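Local coordinates for protein putative dienelactone hydrolase (Klebsiella pneumoniae subsp. pneumoniae MGH 78578, PDB 3F67) that is probably a hydrolase acting on ester bonds, with the alpha/beta-hydrolase fold of the dienelactone hydrolase family, although its natural substrate is not established, at residues A[11-16]-A[68-73]; A[42-47]-A[64-69]; A[148-153]-A[160-165]. One frame throughout, in Å; residues are numbered along the deposited sequence.

Interaction 1 (A[11-16]-A[68-73])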
# COMPACT_ATOMS: atom_id res chain seq x y z
N ILE A 11 -10.54 -7.84 11.72
CA ILE A 11 -9.22 -8.28 12.09
C ILE A 11 -8.96 -7.80 13.50
O ILE A 11 -9.02 -6.59 13.77
CB ILE A 11 -8.20 -7.77 11.08
CG1 ILE A 11 -8.45 -8.58 9.77
CG2 ILE A 11 -6.74 -7.99 11.63
CD1 ILE A 11 -7.56 -8.30 8.68
N PRO A 12 -8.66 -8.73 14.42
CA PRO A 12 -8.42 -8.33 15.80
C PRO A 12 -7.14 -7.48 15.84
O PRO A 12 -6.12 -7.86 15.28
CB PRO A 12 -8.24 -9.67 16.55
CG PRO A 12 -8.85 -10.73 15.65
CD PRO A 12 -8.66 -10.21 14.22
N SER A 13 -7.18 -6.30 16.46
CA SER A 13 -6.04 -5.40 16.28
C SER A 13 -5.88 -4.42 17.42
O SER A 13 -6.72 -3.52 17.61
CB SER A 13 -6.10 -4.65 14.93
OG SER A 13 -4.85 -3.99 14.64
N GLN A 14 -4.77 -4.58 18.15
CA GLN A 14 -4.47 -3.75 19.33
C GLN A 14 -5.70 -3.64 20.28
O GLN A 14 -5.94 -2.58 20.88
CB GLN A 14 -3.94 -2.37 18.88
CG GLN A 14 -2.83 -2.44 17.80
CD GLN A 14 -2.28 -1.08 17.37
OE1 GLN A 14 -2.59 -0.54 16.27
NE2 GLN A 14 -1.44 -0.52 18.23
N GLY A 15 -6.47 -4.72 20.41
CA GLY A 15 -7.67 -4.77 21.26
C GLY A 15 -9.04 -4.39 20.66
O GLY A 15 -10.06 -4.40 21.37
N GLU A 16 -9.05 -4.07 19.37
CA GLU A 16 -10.25 -3.60 18.68
C GLU A 16 -10.42 -4.32 17.36
O GLU A 16 -9.45 -4.85 16.83
CB GLU A 16 -10.16 -2.10 18.44
CG GLU A 16 -10.33 -1.29 19.70
CD GLU A 16 -9.83 0.11 19.51
OE1 GLU A 16 -8.59 0.27 19.43
OE2 GLU A 16 -10.66 1.03 19.42
N TYR A 68 -8.48 3.62 8.98
CA TYR A 68 -8.89 4.86 9.69
C TYR A 68 -9.98 4.60 10.73
O TYR A 68 -10.44 5.55 11.36
CB TYR A 68 -9.41 5.92 8.69
CG TYR A 68 -8.39 6.44 7.66
CD1 TYR A 68 -7.02 6.12 7.76
CD2 TYR A 68 -8.81 7.27 6.62
CE1 TYR A 68 -6.08 6.63 6.81
CE2 TYR A 68 -7.91 7.79 5.66
CZ TYR A 68 -6.56 7.47 5.77
OH TYR A 68 -5.69 7.95 4.83
N PHE A 69 -10.37 3.33 10.95
CA PHE A 69 -11.66 3.04 11.66
C PHE A 69 -11.82 3.68 13.05
O PHE A 69 -12.94 4.02 13.45
CB PHE A 69 -11.97 1.51 11.70
CG PHE A 69 -11.18 0.74 12.73
CD1 PHE A 69 -11.79 0.28 13.89
CD2 PHE A 69 -9.81 0.51 12.56
CE1 PHE A 69 -11.03 -0.44 14.87
CE2 PHE A 69 -9.06 -0.18 13.50
CZ PHE A 69 -9.67 -0.66 14.67
N ARG A 70 -10.72 3.86 13.77
CA ARG A 70 -10.78 4.41 15.13
C ARG A 70 -10.99 5.91 15.11
O ARG A 70 -11.54 6.47 16.06
CB ARG A 70 -9.48 4.16 15.88
CG ARG A 70 -9.16 2.67 16.10
CD ARG A 70 -7.87 2.55 16.92
NE ARG A 70 -7.38 1.16 16.96
CZ ARG A 70 -6.63 0.64 15.97
NH1 ARG A 70 -6.37 1.37 14.90
NH2 ARG A 70 -6.16 -0.59 16.03
N GLN A 71 -10.48 6.56 14.06
CA GLN A 71 -10.47 8.03 13.97
C GLN A 71 -11.71 8.54 13.24
O GLN A 71 -12.21 9.60 13.58
CB GLN A 71 -9.19 8.53 13.25
CG GLN A 71 -7.89 8.54 14.13
CD GLN A 71 -7.29 7.15 14.38
OE1 GLN A 71 -7.29 6.29 13.50
NE2 GLN A 71 -6.81 6.91 15.62
N GLY A 72 -12.21 7.83 12.24
CA GLY A 72 -13.41 8.30 11.54
C GLY A 72 -13.64 7.63 10.21
O GLY A 72 -12.92 6.71 9.84
N ASP A 73 -14.66 8.10 9.50
CA ASP A 73 -15.10 7.48 8.26
C ASP A 73 -14.86 8.47 7.11
O ASP A 73 -15.49 9.54 7.08
CB ASP A 73 -16.60 7.21 8.40
CG ASP A 73 -17.21 6.64 7.12
OD1 ASP A 73 -16.48 6.39 6.14
OD2 ASP A 73 -18.46 6.48 7.12

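Interaction 2 (A[42-47]-A[64-69])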
# COMPACT_ATOMS: atom_id res chain seq x y z
N PHE A 42 -9.25 7.57 0.82
CA PHE A 42 -10.68 7.36 0.69
C PHE A 42 -11.18 6.12 1.39
O PHE A 42 -12.38 5.81 1.34
CB PHE A 42 -11.10 7.39 -0.80
CG PHE A 42 -10.54 8.58 -1.53
CD1 PHE A 42 -10.87 9.88 -1.13
CD2 PHE A 42 -9.63 8.41 -2.58
CE1 PHE A 42 -10.32 11.03 -1.77
CE2 PHE A 42 -9.08 9.54 -3.24
CZ PHE A 42 -9.43 10.86 -2.81
N GLY A 43 -10.26 5.41 2.03
CA GLY A 43 -10.62 4.19 2.77
C GLY A 43 -10.79 3.00 1.84
O GLY A 43 -10.29 3.00 0.70
N VAL A 44 -11.46 1.96 2.34
CA VAL A 44 -11.57 0.72 1.51
C VAL A 44 -12.75 0.91 0.55
O VAL A 44 -13.86 0.37 0.73
CB VAL A 44 -11.63 -0.56 2.38
CG1 VAL A 44 -11.62 -1.84 1.47
CG2 VAL A 44 -10.41 -0.63 3.24
N HIS A 45 -12.50 1.76 -0.43
CA HIS A 45 -13.48 2.21 -1.46
C HIS A 45 -13.75 1.01 -2.36
O HIS A 45 -12.97 0.05 -2.38
CB HIS A 45 -12.73 3.31 -2.23
CG HIS A 45 -13.54 4.04 -3.27
ND1 HIS A 45 -13.66 3.56 -4.57
CD2 HIS A 45 -14.22 5.20 -3.22
CE1 HIS A 45 -14.39 4.41 -5.27
NE2 HIS A 45 -14.76 5.41 -4.48
N GLU A 46 -14.85 1.05 -3.14
CA GLU A 46 -15.08 0.01 -4.16
C GLU A 46 -13.86 -0.28 -5.03
O GLU A 46 -13.61 -1.43 -5.43
CB GLU A 46 -16.24 0.46 -5.05
CG GLU A 46 -16.49 -0.48 -6.21
CD GLU A 46 -16.85 -1.93 -5.77
OE1 GLU A 46 -17.30 -2.16 -4.61
OE2 GLU A 46 -16.66 -2.84 -6.60
N HIS A 47 -13.12 0.78 -5.37
CA HIS A 47 -11.93 0.62 -6.24
C HIS A 47 -10.90 -0.29 -5.51
O HIS A 47 -10.30 -1.15 -6.14
CB HIS A 47 -11.30 1.97 -6.54
CG HIS A 47 -9.97 1.89 -7.23
ND1 HIS A 47 -9.81 1.25 -8.44
CD2 HIS A 47 -8.75 2.35 -6.88
CE1 HIS A 47 -8.54 1.31 -8.81
NE2 HIS A 47 -7.88 1.99 -7.89
N ALA A 64 -7.48 -5.84 2.39
CA ALA A 64 -7.43 -4.38 2.53
C ALA A 64 -8.11 -4.00 3.86
O ALA A 64 -9.34 -4.05 3.96
CB ALA A 64 -8.21 -3.72 1.39
N PRO A 65 -7.31 -3.57 4.85
CA PRO A 65 -7.88 -3.12 6.14
C PRO A 65 -8.39 -1.67 6.10
O PRO A 65 -7.82 -0.81 5.41
CB PRO A 65 -6.68 -3.23 7.10
CG PRO A 65 -5.47 -2.94 6.21
CD PRO A 65 -5.83 -3.63 4.88
N GLU A 66 -9.44 -1.43 6.87
CA GLU A 66 -10.02 -0.12 7.07
C GLU A 66 -9.17 0.60 8.12
O GLU A 66 -9.54 0.67 9.30
CB GLU A 66 -11.45 -0.30 7.59
CG GLU A 66 -12.35 0.90 7.32
CD GLU A 66 -12.53 1.16 5.84
OE1 GLU A 66 -11.65 1.82 5.25
OE2 GLU A 66 -13.56 0.71 5.27
N LEU A 67 -8.03 1.15 7.69
CA LEU A 67 -7.03 1.66 8.67
C LEU A 67 -7.49 2.87 9.49
O LEU A 67 -6.96 3.12 10.58
CB LEU A 67 -5.70 1.97 7.96
CG LEU A 67 -5.06 0.67 7.44
CD1 LEU A 67 -4.00 0.93 6.37
CD2 LEU A 67 -4.38 -0.03 8.60
N TYR A 68 -8.48 3.62 8.98
CA TYR A 68 -8.89 4.86 9.69
C TYR A 68 -9.98 4.60 10.73
O TYR A 68 -10.44 5.55 11.36
CB TYR A 68 -9.41 5.92 8.69
CG TYR A 68 -8.39 6.44 7.66
CD1 TYR A 68 -7.02 6.12 7.76
CD2 TYR A 68 -8.81 7.27 6.62
CE1 TYR A 68 -6.08 6.63 6.81
CE2 TYR A 68 -7.91 7.79 5.66
CZ TYR A 68 -6.56 7.47 5.77
OH TYR A 68 -5.69 7.95 4.83
N PHE A 69 -10.37 3.33 10.95
CA PHE A 69 -11.66 3.04 11.66
C PHE A 69 -11.82 3.68 13.05
O PHE A 69 -12.94 4.02 13.45
CB PHE A 69 -11.97 1.51 11.70
CG PHE A 69 -11.18 0.74 12.73
CD1 PHE A 69 -11.79 0.28 13.89
CD2 PHE A 69 -9.81 0.51 12.56
CE1 PHE A 69 -11.03 -0.44 14.87
CE2 PHE A 69 -9.06 -0.18 13.50
CZ PHE A 69 -9.67 -0.66 14.67

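Interaction 3 (A[148-153]-A[160-165])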
# COMPACT_ATOMS: atom_id res chain seq x y z
N LYS A 148 4.09 9.83 -1.20
CA LYS A 148 4.95 10.96 -0.82
C LYS A 148 6.26 10.48 -0.22
O LYS A 148 6.24 9.62 0.67
CB LYS A 148 4.25 11.81 0.24
CG LYS A 148 5.18 12.81 0.88
CD LYS A 148 4.72 13.22 2.30
CE LYS A 148 3.24 13.35 2.33
NZ LYS A 148 2.82 14.23 1.19
N LEU A 149 7.38 11.06 -0.67
CA LEU A 149 8.73 10.62 -0.26
C LEU A 149 9.43 11.50 0.78
O LEU A 149 10.24 11.02 1.59
CB LEU A 149 9.61 10.57 -1.51
CG LEU A 149 9.10 9.52 -2.53
CD1 LEU A 149 9.89 9.73 -3.84
CD2 LEU A 149 9.29 8.04 -2.06
N VAL A 150 9.15 12.80 0.68
CA VAL A 150 9.77 13.82 1.54
C VAL A 150 8.64 14.71 2.00
O VAL A 150 7.55 14.76 1.43
CB VAL A 150 10.91 14.69 0.83
CG1 VAL A 150 12.13 14.73 1.70
CG2 VAL A 150 11.32 14.16 -0.44
N GLY A 151 8.84 15.34 3.14
CA GLY A 151 7.74 16.08 3.71
C GLY A 151 8.24 16.80 4.95
O GLY A 151 9.33 16.54 5.47
N GLU A 152 7.41 17.69 5.44
CA GLU A 152 7.65 18.23 6.77
C GLU A 152 7.12 17.17 7.72
O GLU A 152 6.28 16.34 7.35
CB GLU A 152 6.93 19.57 6.99
CG GLU A 152 5.40 19.49 6.92
CD GLU A 152 4.71 20.63 7.69
OE1 GLU A 152 5.40 21.55 8.24
OE2 GLU A 152 3.44 20.60 7.75
N LYS A 153 7.64 17.16 8.93
CA LYS A 153 7.30 16.15 9.91
C LYS A 153 6.22 16.64 10.82
O LYS A 153 6.00 17.84 10.95
CB LYS A 153 8.51 15.81 10.78
CG LYS A 153 9.32 14.70 10.23
CD LYS A 153 10.35 15.16 9.21
CE LYS A 153 10.94 13.96 8.53
NZ LYS A 153 11.96 13.37 9.45
N HIS A 160 9.55 10.14 7.05
CA HIS A 160 9.11 9.91 5.67
C HIS A 160 10.01 8.89 5.00
O HIS A 160 11.04 8.50 5.59
CB HIS A 160 9.13 11.26 4.93
CG HIS A 160 8.08 12.20 5.42
ND1 HIS A 160 6.73 11.88 5.39
CD2 HIS A 160 8.17 13.41 6.01
CE1 HIS A 160 6.04 12.87 5.91
NE2 HIS A 160 6.89 13.82 6.29
N PRO A 161 9.63 8.39 3.82
CA PRO A 161 10.42 7.36 3.19
C PRO A 161 11.92 7.72 3.09
O PRO A 161 12.76 6.84 3.27
CB PRO A 161 9.73 7.16 1.82
CG PRO A 161 8.24 7.42 2.17
CD PRO A 161 8.32 8.60 3.14
N VAL A 162 12.24 9.00 2.84
CA VAL A 162 13.67 9.35 2.71
C VAL A 162 14.41 9.00 4.00
O VAL A 162 15.55 8.58 3.94
CB VAL A 162 13.93 10.83 2.36
CG1 VAL A 162 13.60 11.11 0.88
CG2 VAL A 162 13.18 11.75 3.30
N ASP A 163 13.72 9.13 5.14
CA ASP A 163 14.36 8.90 6.49
C ASP A 163 14.60 7.42 6.83
O ASP A 163 15.46 7.09 7.67
CB ASP A 163 13.47 9.48 7.60
CG ASP A 163 13.26 10.94 7.45
OD1 ASP A 163 14.27 11.70 7.31
OD2 ASP A 163 12.10 11.37 7.43
N ILE A 164 13.82 6.54 6.20
CA ILE A 164 13.85 5.12 6.59
C ILE A 164 14.49 4.24 5.57
O ILE A 164 14.60 3.04 5.78
CB ILE A 164 12.44 4.59 7.01
CG1 ILE A 164 11.35 4.88 5.96
CG2 ILE A 164 12.04 5.28 8.28
CD1 ILE A 164 11.41 4.05 4.69
N ALA A 165 14.95 4.84 4.46
CA ALA A 165 15.60 4.07 3.40
C ALA A 165 16.70 3.21 4.04
O ALA A 165 16.93 2.04 3.72
CB ALA A 165 16.17 5.03 2.30

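Interaction 1 (A[11-16]-A[68-73])
Arg70 carries this surface contact, reaching from the loop after strand 61-65 to the turn of the hairpin formed by strands 4-13 and 16-25. Its CG lies beside the backbone N and anti to the carbonyl carbon (chi1 -63°), and the chain then runs extended to NE. Along the way Arg70 CG lies 3.6 Å above the plane of the Phe69 ring, toward the rim. Arg70 CD passes 3.5 Å from Glu16 OE1. Arg70 NE then donates to that same Glu16 OE1 at 2.9 Å, forming a salt bridge with an N-H...O angle of 151°. The oxygen lies in the guanidinium plane, but the nitrogen approaches it from above the carboxylate plane. The two planes stand 59° apart, so the groups do not pair side by side. At CZ of Arg70 the guanidinium carries Phe69 on one face: ring atom CZ of Phe69 is 3.5 Å above its plane, over the centre. At the tip, Arg70 NH2 makes a weak bond of 3.4 Å to Ser13 O. Its stronger partner is Asp99, which also accepts from Ser13 OG. Gln14 crosses the end of the arginine at about a right angle.

The receiving side is held in shape by a type I' turn from Ser13 to Glu16. Ser13 O takes Glu16 N at 3.0 Å, so the weak arginine bond falls on an oxygen already in use. Glu16 CB rests against the edge of the Phe69 ring, 4.0 Å from Phe69 CE1.

The contact thus joins the turn between strands 4-13 and 16-25, at the edge of the sheet, to the loop leading to helix 80-88. Phe69 leans on Met18 and Pro19 of strand 16-25, and Asp99 comes from helix 93-108.

Interaction 2 (A[42-47]-A[64-69])
One hydrogen bond links the two segments. Val44 N donates to Glu66 OE1 at 2.9 Å, with an N-H...O angle of 146°. The carboxylate uses the syn lone pair of OE1, the one on the side of OE2. Glu66 gets there by placing CG anti to its backbone N (chi1 -157°) and bending at chi2 (63°), which folds the carboxylate back over the 42-47 loop. Gly43 has no side chain, and Glu66 OE1 lies 3.6 Å from Gly43 CA. Glu66 OE2 lies beside a bound 1,2-ethanediol, probably from the crystallisation liquor.

The van der Waals contacts centre on Val44. Its two methyl groups divide the work. Val44 CG1, anti to the backbone N, meets Ala64 CB at 3.9 Å. Val44 CG2 points between polar atoms, 3.4 Å from Pro65 O and 3.4 Å from Glu66 OE1. The branched side chain thus sits over the end of strand 61-65, where the chain leaves the sheet.

Capping and turns shape the backbone. His45 is the N-cap of helix 46-57, and His45 ND1 accepts from His47 N at 2.9 Å in an almost straight bond. Val44 and Glu66 are each the centre of an inverse gamma turn. The contact lies in the beta-alpha-beta unit of strand 32-38, helix 46-57 and strand 61-65, bringing the entry to the helix against the exit from the second strand.

A backbone N-H donor on Glu66 OE1 is compatible with a charged carboxylate. Because His45 ND1 accepts the hydrogen bond of His47 N, it should carry no proton, which suggests a neutral ring.

Interaction 3 (A[148-153]-A[160-165])
The loop 148-153 passes close to the start of the short, weakly bonded helix at about 161-164, with the CA atoms of Leu149 and Pro161 5.0 Å apart, and Val162 N donates to Leu149 O at 3.1 Å in the carbonyl plane.

His160 fills the bend of the loop. Its CG lies anti to the carbonyl carbon (chi1 -69°), which puts the ring against the backbone of residues 150-152, with Val150 C over one face. His160 NE2 gives Glu152 O a bond of 2.8 Å, nearly straight at 174°. Glu152 O lies in the ring plane, while NE2 approaches from above the carbonyl plane. Lys148 CD comes within 3.9 Å of His160 CE1.

Lys153, bent at chi2 and chi4, slides past this ring and meets Asp163 tip to tip. Lys153 NZ makes a salt bridge of 2.8 Å to Asp163 OD2. Asp163 OD2 also takes His160 N on its anti lone pair at 2.9 Å.

Val150 CG1 touches Val162 CG2 at 3.5 Å, and Leu149 CD2 packs on Pro161 CB. Leu149, in the loop after strand 141-145, and Pro161 pack on Met191 of helix 185-197 and Trp130 of helix 124-133.

Two donors on OD2 should stabilise a charged Asp163. His160 ND1 is bonded to Arg127 NE, so with NE2 donating the ring is probably neutral. Lys148 O, buried here, has no polar partner in the model.

In the fold
Interactions 1 and 2 are neighbours, with centres 11 Å apart. Their segments overlap in sequence at Tyr68 and Phe69, since the chain leaving strand 61-65 serves interaction 2 first and interaction 1 next. The bound 1,2-ethanediol lies at Glu66 of interaction 2. Tyr68 meets the ring of Trp124, the residue after Cys123, edge to face. Cys123, with His212 and Asp180, fits a Cys-His-Asp triad on a nucleophile elbow, as in dienelactone hydrolases, though unconfirmed here. Interaction 3 stands apart, its centre 25 Å from that of interaction 1 and 23 Å from that of interaction 2. Its nearest atoms are about 11 Å from either. The Lys148 side chain lies near the presumed triad without touching it.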